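Long-range contacts in conserved hypothetical secreted protein (Helicobacter pylori, PDB 4RNZ), which is a cell-shape determinant of the M23B metallopeptidase family and probably cleaves peptide cross-links of the peptidoglycan with a zinc ion: residues Phe14-Leu24 with Ile70-Leu79; Asp111-Tyr122 with Gly152-Val161. All coordinates share one frame; numbering follows the deposited sequence.

Contact 1 of 2, residues Phe14-Leu24 with Ile70-Leu79; sequences FLEKNHIPQKL and IYKKGEDYFL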
loop_
_atom_site.group_PDB
_atom_site.type_symbol
_atom_site.label_atom_id
_atom_site.label_comp_id
_atom_site.label_asym_id
_atom_site.label_seq_id
_atom_site.Cartn_x
_atom_site.Cartn_y
_atom_site.Cartn_z
ATOM N N PHE A 14 13.382 -18.056 7.819
ATOM C CA PHE A 14 12.405 -19.075 7.449
ATOM C C PHE A 14 13.104 -20.297 6.823
ATOM O O PHE A 14 12.736 -21.452 7.085
ATOM C CB PHE A 14 11.355 -18.466 6.498
ATOM C CG PHE A 14 10.290 -19.421 6.067
ATOM C CD1 PHE A 14 9.181 -19.662 6.873
ATOM C CD2 PHE A 14 10.378 -20.067 4.845
ATOM C CE1 PHE A 14 8.201 -20.545 6.461
ATOM C CE2 PHE A 14 9.396 -20.949 4.433
ATOM C CZ PHE A 14 8.312 -21.197 5.236
ATOM N N LEU A 15 14.100 -20.043 5.987
ATOM C CA LEU A 15 14.832 -21.138 5.351
ATOM C C LEU A 15 15.522 -21.995 6.410
ATOM O O LEU A 15 15.387 -23.225 6.419
ATOM C CB LEU A 15 15.856 -20.604 4.373
ATOM C CG LEU A 15 15.333 -19.841 3.166
ATOM C CD1 LEU A 15 16.482 -19.588 2.213
ATOM C CD2 LEU A 15 14.231 -20.632 2.468
ATOM N N GLU A 16 16.239 -21.322 7.302
ATOM C CA GLU A 16 16.926 -21.951 8.464
ATOM C C GLU A 16 15.973 -22.774 9.320
ATOM O O GLU A 16 16.208 -23.942 9.576
ATOM C CB GLU A 16 17.595 -20.862 9.327
ATOM C CG GLU A 16 18.181 -21.333 10.658
ATOM C CD GLU A 16 18.944 -20.231 11.386
ATOM O OE1 GLU A 16 18.367 -19.134 11.595
ATOM O OE2 GLU A 16 20.127 -20.455 11.740
ATOM N N LYS A 17 14.858 -22.176 9.724
ATOM C CA LYS A 17 13.884 -22.884 10.569
ATOM C C LYS A 17 13.349 -24.152 9.943
ATOM O O LYS A 17 13.000 -25.096 10.647
ATOM C CB LYS A 17 12.708 -21.964 10.912
ATOM C CG LYS A 17 11.891 -22.424 12.102
ATOM C CD LYS A 17 11.674 -21.274 13.081
ATOM C CE LYS A 17 11.087 -21.753 14.401
ATOM N NZ LYS A 17 9.668 -22.173 14.248
ATOM N N ASN A 18 13.260 -24.166 8.619
ATOM C CA ASN A 18 12.735 -25.306 7.906
ATOM C C ASN A 18 13.798 -26.134 7.214
ATOM O O ASN A 18 13.469 -26.922 6.363
ATOM C CB ASN A 18 11.689 -24.836 6.887
ATOM C CG ASN A 18 10.443 -24.325 7.565
ATOM O OD1 ASN A 18 9.618 -25.112 8.020
ATOM N ND2 ASN A 18 10.328 -23.008 7.693
ATOM N N HIS A 19 15.064 -25.915 7.554
ATOM C CA HIS A 19 16.156 -26.765 7.085
ATOM C C HIS A 19 16.262 -26.780 5.567
ATOM O O HIS A 19 16.480 -27.826 4.963
ATOM C CB HIS A 19 15.984 -28.190 7.621
ATOM C CG HIS A 19 15.615 -28.251 9.070
ATOM N ND1 HIS A 19 16.490 -27.911 10.078
ATOM C CD2 HIS A 19 14.461 -28.604 9.678
ATOM C CE1 HIS A 19 15.893 -28.052 11.246
ATOM N NE2 HIS A 19 14.659 -28.472 11.032
ATOM N N ILE A 20 16.067 -25.617 4.955
ATOM C CA ILE A 20 16.243 -25.444 3.526
ATOM C C ILE A 20 17.606 -24.785 3.376
ATOM O O ILE A 20 17.897 -23.840 4.090
ATOM C CB ILE A 20 15.152 -24.538 2.931
ATOM C CG1 ILE A 20 13.780 -25.195 3.109
ATOM C CG2 ILE A 20 15.440 -24.236 1.461
ATOM C CD1 ILE A 20 12.615 -24.224 3.053
ATOM N N PRO A 21 18.452 -25.287 2.467
ATOM C CA PRO A 21 19.770 -24.685 2.333
ATOM C C PRO A 21 19.716 -23.175 2.097
ATOM O O PRO A 21 19.031 -22.686 1.188
ATOM C CB PRO A 21 20.350 -25.386 1.098
ATOM C CG PRO A 21 19.647 -26.708 1.050
ATOM C CD PRO A 21 18.255 -26.412 1.534
ATOM N N GLN A 22 20.491 -22.450 2.882
ATOM C CA GLN A 22 20.440 -21.012 2.893
ATOM C C GLN A 22 21.007 -20.369 1.637
ATOM O O GLN A 22 20.734 -19.192 1.372
ATOM C CB GLN A 22 21.104 -20.481 4.163
ATOM C CG GLN A 22 20.192 -20.643 5.377
ATOM C CD GLN A 22 20.922 -20.525 6.707
ATOM O OE1 GLN A 22 21.438 -19.469 7.057
ATOM N NE2 GLN A 22 20.916 -21.607 7.477
ATOM N N LYS A 23 21.763 -21.132 0.844
ATOM C CA LYS A 23 22.239 -20.632 -0.454
ATOM C C LYS A 23 21.101 -20.269 -1.369
ATOM O O LYS A 23 21.280 -19.523 -2.327
ATOM C CB LYS A 23 23.115 -21.660 -1.156
ATOM C CG LYS A 23 22.371 -22.883 -1.658
ATOM C CD LYS A 23 23.348 -23.940 -2.166
ATOM C CE LYS A 23 22.721 -25.332 -2.106
ATOM N NZ LYS A 23 23.713 -26.355 -2.503
ATOM N N LEU A 24 19.941 -20.870 -1.133
ATOM C CA LEU A 24 18.739 -20.491 -1.865
ATOM C C LEU A 24 18.502 -18.975 -1.762
ATOM O O LEU A 24 18.107 -18.334 -2.724
ATOM C CB LEU A 24 17.537 -21.299 -1.358
ATOM C CG LEU A 24 16.291 -21.293 -2.237
ATOM C CD1 LEU A 24 16.603 -21.772 -3.645
ATOM C CD2 LEU A 24 15.196 -22.156 -1.610
ATOM N N ILE A 70 8.535 -21.106 -2.972
ATOM C CA ILE A 70 9.605 -22.041 -2.650
ATOM C C ILE A 70 9.069 -23.437 -2.841
ATOM O O ILE A 70 7.978 -23.763 -2.346
ATOM C CB ILE A 70 10.075 -21.918 -1.190
ATOM C CG1 ILE A 70 10.827 -20.593 -1.001
ATOM C CG2 ILE A 70 10.960 -23.095 -0.793
ATOM C CD1 ILE A 70 10.899 -20.132 0.432
ATOM N N TYR A 71 9.812 -24.262 -3.575
ATOM C CA TYR A 71 9.350 -25.640 -3.783
ATOM C C TYR A 71 10.533 -26.572 -3.924
ATOM O O TYR A 71 11.597 -26.182 -4.430
ATOM C CB TYR A 71 8.433 -25.771 -4.996
ATOM C CG TYR A 71 9.032 -25.228 -6.259
ATOM C CD1 TYR A 71 8.987 -23.867 -6.527
ATOM C CD2 TYR A 71 9.670 -26.059 -7.186
ATOM C CE1 TYR A 71 9.538 -23.351 -7.676
ATOM C CE2 TYR A 71 10.224 -25.537 -8.339
ATOM C CZ TYR A 71 10.150 -24.182 -8.571
ATOM O OH TYR A 71 10.697 -23.624 -9.689
ATOM N N LYS A 72 10.338 -27.782 -3.420
ATOM C CA LYS A 72 11.325 -28.848 -3.542
ATOM C C LYS A 72 11.051 -29.614 -4.827
ATOM O O LYS A 72 9.936 -30.073 -5.026
ATOM C CB LYS A 72 11.230 -29.781 -2.341
ATOM C CG LYS A 72 12.368 -30.785 -2.306
ATOM C CD LYS A 72 12.388 -31.601 -1.030
ATOM C CE LYS A 72 13.603 -32.517 -1.050
ATOM N NZ LYS A 72 13.848 -33.074 0.303
ATOM N N LYS A 73 12.041 -29.708 -5.719
ATOM C CA LYS A 73 11.919 -30.557 -6.910
ATOM C C LYS A 73 13.104 -31.530 -6.960
ATOM O O LYS A 73 14.271 -31.111 -6.967
ATOM C CB LYS A 73 11.816 -29.723 -8.191
ATOM C CG LYS A 73 12.015 -30.502 -9.484
ATOM C CD LYS A 73 11.175 -29.988 -10.656
ATOM C CE LYS A 73 11.379 -28.506 -10.945
ATOM N NZ LYS A 73 12.768 -28.162 -11.358
ATOM N N GLY A 74 12.782 -32.825 -6.974
ATOM C CA GLY A 74 13.779 -33.867 -6.815
ATOM C C GLY A 74 14.479 -33.642 -5.494
ATOM O O GLY A 74 13.845 -33.572 -4.455
ATOM N N GLU A 75 15.792 -33.468 -5.542
ATOM C CA GLU A 75 16.593 -33.341 -4.330
ATOM C C GLU A 75 16.875 -31.889 -3.940
ATOM O O GLU A 75 17.585 -31.643 -2.966
ATOM C CB GLU A 75 17.925 -34.073 -4.539
ATOM C CG GLU A 75 17.784 -35.573 -4.736
ATOM C CD GLU A 75 17.310 -36.298 -3.484
ATOM O OE1 GLU A 75 17.316 -35.716 -2.384
ATOM O OE2 GLU A 75 16.936 -37.473 -3.601
ATOM N N ASP A 76 16.337 -30.933 -4.693
ATOM C CA ASP A 76 16.724 -29.532 -4.532
ATOM C C ASP A 76 15.536 -28.618 -4.328
ATOM O O ASP A 76 14.431 -28.904 -4.786
ATOM C CB ASP A 76 17.498 -29.049 -5.753
ATOM C CG ASP A 76 18.815 -29.758 -5.914
ATOM O OD1 ASP A 76 19.621 -29.696 -4.965
ATOM O OD2 ASP A 76 19.020 -30.384 -6.981
ATOM N N TYR A 77 15.797 -27.497 -3.658
ATOM C CA TYR A 77 14.800 -26.465 -3.451
ATOM C C TYR A 77 15.037 -25.390 -4.466
ATOM O O TYR A 77 16.165 -25.175 -4.930
ATOM C CB TYR A 77 14.888 -25.891 -2.038
ATOM C CG TYR A 77 14.230 -26.753 -0.988
ATOM C CD1 TYR A 77 12.883 -26.599 -0.676
ATOM C CD2 TYR A 77 14.954 -27.708 -0.289
ATOM C CE1 TYR A 77 12.282 -27.370 0.305
ATOM C CE2 TYR A 77 14.366 -28.482 0.683
ATOM C CZ TYR A 77 13.030 -28.316 0.982
ATOM O OH TYR A 77 12.459 -29.094 1.963
ATOM N N PHE A 78 13.952 -24.718 -4.831
ATOM C CA PHE A 78 14.000 -23.644 -5.800
ATOM C C PHE A 78 13.210 -22.458 -5.269
ATOM O O PHE A 78 12.351 -22.640 -4.451
ATOM C CB PHE A 78 13.393 -24.145 -7.096
ATOM C CG PHE A 78 14.239 -25.183 -7.778
ATOM C CD1 PHE A 78 14.121 -26.528 -7.446
ATOM C CD2 PHE A 78 15.190 -24.805 -8.697
ATOM C CE1 PHE A 78 14.926 -27.470 -8.062
ATOM C CE2 PHE A 78 16.010 -25.755 -9.313
ATOM C CZ PHE A 78 15.863 -27.078 -8.997
ATOM N N LEU A 79 13.483 -21.258 -5.767
ATOM C CA LEU A 79 12.745 -20.091 -5.330
ATOM C C LEU A 79 12.420 -19.248 -6.523
ATOM O O LEU A 79 13.326 -18.817 -7.243
ATOM C CB LEU A 79 13.589 -19.330 -4.314
ATOM C CG LEU A 79 12.885 -18.261 -3.499
ATOM C CD1 LEU A 79 13.582 -18.098 -2.157
ATOM C CD2 LEU A 79 12.806 -16.962 -4.292
#
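In the N-terminal domain of Csd3, the end of helix 11-17, the turn after it and the start of helix 23-26 pack on the last hairpin of a five-stranded antiparallel sheet, with Ile-20 on Tyr-77 at the middle. Ile-20 lies across one face of the phenol ring at about a right angle: its CG1 stands 3.9 Å from the ring centroid, 14° off the normal, a CH-pi contact, while CG2 rests 3.7 Å from CG of Tyr-77. A beta-branched residue suits this place because CG1 and CG2 spread over one ring. Pro-21 extends the cover with its CD, 4.0 Å from CD2 of Tyr-77.

Leu-24 buries more surface here than any other residue. Having CG anti to the backbone N (chi1 -165°) turns its fork to the sheet, and both methyls lie along one side of the strand: CD2 meets CB of Tyr-77 at 3.8 Å, and CD1 lies on the backbone between Tyr-77 and Leu-79, 3.7 Å from O of Tyr-77. Its CG also touches CB of Leu-79. Deeper in, CD2 of Leu-15 meets CD1 of Ile-70 at 3.9 Å. No hydrogen bond joins the segments, so apolar surface carries the contact.

The chain reaches the sheet through a Schellman motif with His-19, at positive phi, as its C-prime residue; Ile-20 N bonds to Leu-15 O at 2.9 Å. Beside it, ND2 of Asn-18 lies over the centre of the Phe-14 ring and donates to Phe-14 O.

Around the contact, strand 55-61 supplies Leu-55, whose O bonds to the hydroxyl of Tyr-77 and on which the side chain of Ile-20 also rests, while Leu-11 of helix 11-17 packs on Ile-70 and Leu-79.

Contact 2 of 2, residues Asp111-Tyr122 with Gly152-Val161; sequences DPLLANQLMNAY and GQPTIKMAMV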
loop_
_atom_site.group_PDB
_atom_site.type_symbol
_atom_site.label_atom_id
_atom_site.label_comp_id
_atom_site.label_asym_id
_atom_site.label_seq_id
_atom_site.Cartn_x
_atom_site.Cartn_y
_atom_site.Cartn_z
ATOM N N ASP A 111 -14.349 -3.239 9.515
ATOM C CA ASP A 111 -13.042 -3.110 8.879
ATOM C C ASP A 111 -12.286 -1.816 9.189
ATOM O O ASP A 111 -12.468 -0.802 8.521
ATOM C CB ASP A 111 -13.163 -3.254 7.389
ATOM C CG ASP A 111 -11.797 -3.229 6.712
ATOM O OD1 ASP A 111 -10.774 -3.440 7.387
ATOM O OD2 ASP A 111 -11.761 -2.992 5.526
ATOM N N PRO A 112 -11.389 -1.884 10.160
ATOM C CA PRO A 112 -10.508 -0.773 10.507
ATOM C C PRO A 112 -9.633 -0.292 9.352
ATOM O O PRO A 112 -9.310 0.883 9.282
ATOM C CB PRO A 112 -9.676 -1.332 11.663
ATOM C CG PRO A 112 -10.543 -2.391 12.268
ATOM C CD PRO A 112 -11.242 -3.018 11.096
ATOM N N LEU A 113 -9.276 -1.177 8.433
ATOM C CA LEU A 113 -8.414 -0.798 7.317
ATOM C C LEU A 113 -9.117 0.216 6.423
ATOM O O LEU A 113 -8.531 1.235 6.070
ATOM C CB LEU A 113 -7.998 -2.022 6.510
ATOM C CG LEU A 113 -7.220 -3.065 7.329
ATOM C CD1 LEU A 113 -7.037 -4.336 6.513
ATOM C CD2 LEU A 113 -5.875 -2.548 7.784
ATOM N N LEU A 114 -10.372 -0.076 6.072
ATOM C CA LEU A 114 -11.188 0.812 5.245
ATOM C C LEU A 114 -11.426 2.134 5.969
ATOM O O LEU A 114 -11.359 3.206 5.350
ATOM C CB LEU A 114 -12.531 0.161 4.893
ATOM C CG LEU A 114 -13.476 0.950 3.999
ATOM C CD1 LEU A 114 -12.915 1.121 2.604
ATOM C CD2 LEU A 114 -14.831 0.268 3.915
ATOM N N ALA A 115 -11.725 2.048 7.265
ATOM C CA ALA A 115 -12.012 3.233 8.071
ATOM C C ALA A 115 -10.786 4.135 8.102
ATOM O O ALA A 115 -10.893 5.339 7.872
ATOM C CB ALA A 115 -12.423 2.815 9.470
ATOM N N ASN A 116 -9.609 3.559 8.328
ATOM C CA ASN A 116 -8.350 4.336 8.330
ATOM C C ASN A 116 -8.040 4.978 6.985
ATOM O O ASN A 116 -7.535 6.107 6.934
ATOM C CB ASN A 116 -7.136 3.458 8.671
ATOM C CG ASN A 116 -7.133 2.962 10.086
ATOM O OD1 ASN A 116 -7.811 3.492 10.973
ATOM N ND2 ASN A 116 -6.315 1.946 10.322
ATOM N N GLN A 117 -8.300 4.244 5.898
ATOM C CA GLN A 117 -8.133 4.786 4.554
ATOM C C GLN A 117 -9.027 5.998 4.323
ATOM O O GLN A 117 -8.583 6.993 3.758
ATOM C CB GLN A 117 -8.452 3.762 3.481
ATOM C CG GLN A 117 -7.411 2.698 3.361
ATOM C CD GLN A 117 -7.619 1.752 2.192
ATOM O OE1 GLN A 117 -8.411 1.986 1.296
ATOM N NE2 GLN A 117 -6.864 0.694 2.194
ATOM N N LEU A 118 -10.269 5.936 4.784
ATOM C CA LEU A 118 -11.159 7.108 4.645
ATOM C C LEU A 118 -10.694 8.320 5.453
ATOM O O LEU A 118 -10.712 9.428 4.942
ATOM C CB LEU A 118 -12.607 6.772 5.006
ATOM C CG LEU A 118 -13.533 7.905 4.531
ATOM C CD1 LEU A 118 -13.898 7.760 3.066
ATOM C CD2 LEU A 118 -14.764 7.972 5.379
ATOM N N MET A 119 -10.310 8.108 6.708
ATOM C CA MET A 119 -9.831 9.186 7.557
ATOM C C MET A 119 -8.636 9.842 6.865
ATOM O O MET A 119 -8.563 11.061 6.749
ATOM C CB MET A 119 -9.390 8.677 8.927
ATOM C CG MET A 119 -10.434 7.969 9.788
ATOM S SD MET A 119 -12.025 8.805 10.011
ATOM C CE MET A 119 -12.912 8.184 8.602
ATOM N N ASN A 120 -7.724 9.015 6.371
ATOM C CA ASN A 120 -6.533 9.506 5.704
ATOM C C ASN A 120 -6.823 10.248 4.401
ATOM O O ASN A 120 -6.197 11.258 4.124
ATOM C CB ASN A 120 -5.517 8.365 5.496
ATOM C CG ASN A 120 -4.736 8.047 6.757
ATOM O OD1 ASN A 120 -4.340 8.950 7.494
ATOM N ND2 ASN A 120 -4.481 6.753 7.006
ATOM N N ALA A 121 -7.767 9.748 3.616
ATOM C CA ALA A 121 -8.146 10.351 2.355
ATOM C C ALA A 121 -8.747 11.733 2.556
ATOM O O ALA A 121 -8.608 12.588 1.706
ATOM C CB ALA A 121 -9.146 9.475 1.618
ATOM N N TYR A 122 -9.440 11.918 3.670
ATOM C CA TYR A 122 -10.082 13.195 3.982
ATOM C C TYR A 122 -9.328 13.966 5.076
ATOM O O TYR A 122 -9.902 14.845 5.730
ATOM C CB TYR A 122 -11.536 12.936 4.387
ATOM C CG TYR A 122 -12.446 12.721 3.209
ATOM C CD1 TYR A 122 -13.005 13.803 2.529
ATOM C CD2 TYR A 122 -12.745 11.451 2.755
ATOM C CE1 TYR A 122 -13.822 13.626 1.427
ATOM C CE2 TYR A 122 -13.578 11.261 1.671
ATOM C CZ TYR A 122 -14.114 12.345 1.000
ATOM O OH TYR A 122 -14.949 12.155 -0.082
ATOM N N GLY A 152 -4.429 -8.363 2.189
ATOM C CA GLY A 152 -3.915 -7.036 1.892
ATOM C C GLY A 152 -4.905 -6.005 2.415
ATOM O O GLY A 152 -5.560 -6.222 3.420
ATOM N N GLN A 153 -5.064 -4.911 1.699
ATOM C CA GLN A 153 -5.945 -3.849 2.159
ATOM C C GLN A 153 -6.960 -3.608 1.075
ATOM O O GLN A 153 -6.744 -3.960 -0.077
ATOM C CB GLN A 153 -5.147 -2.559 2.448
ATOM C CG GLN A 153 -4.322 -2.593 3.752
ATOM C CD GLN A 153 -4.037 -1.203 4.336
ATOM O OE1 GLN A 153 -4.839 -0.279 4.230
ATOM N NE2 GLN A 153 -2.894 -1.066 4.973
ATOM N N PRO A 154 -8.062 -2.953 1.431
ATOM C CA PRO A 154 -9.010 -2.572 0.398
ATOM C C PRO A 154 -8.494 -1.416 -0.436
ATOM O O PRO A 154 -7.467 -0.784 -0.109
ATOM C CB PRO A 154 -10.255 -2.175 1.207
ATOM C CG PRO A 154 -9.725 -1.733 2.522
ATOM C CD PRO A 154 -8.540 -2.628 2.793
ATOM N N THR A 155 -9.205 -1.143 -1.517
ATOM C CA THR A 155 -8.918 -0.034 -2.368
ATOM C C THR A 155 -10.202 0.785 -2.522
ATOM O O THR A 155 -11.246 0.242 -2.961
ATOM C CB THR A 155 -8.402 -0.523 -3.737
ATOM O OG1 THR A 155 -7.207 -1.279 -3.540
ATOM C CG2 THR A 155 -8.085 0.626 -4.654
ATOM N N ILE A 156 -10.135 2.073 -2.163
ATOM C CA ILE A 156 -11.263 2.979 -2.376
ATOM C C ILE A 156 -11.288 3.463 -3.802
ATOM O O ILE A 156 -10.330 4.074 -4.260
ATOM C CB ILE A 156 -11.182 4.197 -1.435
ATOM C CG1 ILE A 156 -11.406 3.732 0.005
ATOM C CG2 ILE A 156 -12.183 5.268 -1.858
ATOM C CD1 ILE A 156 -11.102 4.799 1.041
ATOM N N LYS A 157 -12.366 3.170 -4.520
ATOM C CA LYS A 157 -12.525 3.639 -5.891
ATOM C C LYS A 157 -13.185 5.012 -5.946
ATOM O O LYS A 157 -12.835 5.839 -6.773
ATOM C CB LYS A 157 -13.370 2.653 -6.713
ATOM C CG LYS A 157 -12.889 1.206 -6.691
ATOM C CD LYS A 157 -11.392 1.056 -6.947
ATOM C CE LYS A 157 -10.948 1.628 -8.283
ATOM N NZ LYS A 157 -11.650 1.009 -9.443
ATOM N N MET A 158 -14.177 5.207 -5.082
ATOM C CA MET A 158 -14.869 6.486 -4.938
ATOM C C MET A 158 -15.317 6.670 -3.492
ATOM O O MET A 158 -15.717 5.713 -2.802
ATOM C CB MET A 158 -16.084 6.547 -5.848
ATOM C CG MET A 158 -16.859 7.855 -5.717
ATOM S SD MET A 158 -18.374 7.888 -6.683
ATOM C CE MET A 158 -19.425 6.809 -5.751
ATOM N N ALA A 159 -15.229 7.905 -3.016
ATOM C CA ALA A 159 -15.857 8.247 -1.761
ATOM C C ALA A 159 -16.561 9.585 -1.874
ATOM O O ALA A 159 -16.242 10.394 -2.734
ATOM C CB ALA A 159 -14.851 8.253 -0.628
ATOM N N MET A 160 -17.543 9.777 -1.007
ATOM C CA MET A 160 -18.330 11.012 -0.947
ATOM C C MET A 160 -18.759 11.244 0.497
ATOM O O MET A 160 -19.204 10.317 1.205
ATOM C CB MET A 160 -19.559 10.934 -1.856
ATOM C CG MET A 160 -20.362 12.234 -1.937
ATOM S SD MET A 160 -21.513 12.471 -0.571
ATOM C CE MET A 160 -22.831 11.385 -1.100
ATOM N N VAL A 161 -18.565 12.474 0.959
ATOM C CA VAL A 161 -19.143 12.908 2.225
ATOM C C VAL A 161 -19.959 14.174 1.913
ATOM O O VAL A 161 -19.572 14.970 1.052
ATOM C CB VAL A 161 -18.096 13.125 3.329
ATOM C CG1 VAL A 161 -17.173 11.917 3.453
ATOM C CG2 VAL A 161 -17.295 14.393 3.085
HETATM O O HOH W 1 -5.740 1.316 6.168
HETATM O O HOH W 2 -7.679 3.176 -1.018
#
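Helix 112-121 packs on one face of an antiparallel sheet in the second domain; its axis and that of strand segment 153-156 come within 7.9 Å, their directions 41° apart. The tight part is mostly apolar and largely buried. Pro-154 packs against the first turn, its CD 3.8 Å from CB of Leu-113; its compact ring suits so close an approach. Beside it the N-cap Asp-111 accepts from Leu-113 N at OD1 and, weakly, from Leu-114 N at OD2, which also pairs with Arg-143. CD1 of Leu-114 meets CG1 of Ile-156, and the small CB of Ala-159 admits CD1 of Leu-118 to 3.8 Å. Past the helix end, Val-161 CG1 lies over a face of the Tyr-122 ring, 4.2 Å from its centroid, and CB of Ala-159 at its edge; the hydroxyl bonds to Tyr-168 O.

The looser side holds the partly exposed Leu-113 and Gln-153 and exposed Gly-152. One water bridges Leu-113 O and Gln-153 OE1; O of Gly-152 bonds to a glycerol, probably from the crystallisation liquor.

Gln-117 spans both regions: CB touches CD1 of Ile-156, and the chain, extended beyond CG (chi2 -173°), carries its amide to the strand. Within this polar seam a second water links OE1 to Ile-156 N. NE2 bonds in its amide plane to Gln-153 OE1 at 3.0 Å and to Pro-154 O at 2.8 Å, from above that carbonyl's plane.

Contacts 1 and 2 belong to successive domains and lie in series along the chain, the first closing before the second opens. Their centres are about 39 Å apart, on opposite sides of the chain's centre, and even their nearest atoms are about 18 Å from each other. Both set helical segments against antiparallel strands, yet contact 1 relies on apolar contacts across its segments, whereas contact 2 adds a glutamine side chain and two waters to its apolar layer. Neither reaches the zinc ion held by Glu-34, His-219, Asp-223 and His-301. Glu-34 comes from the N-terminal domain that contains contact 1, while the other three ligands come from the peptidase domain.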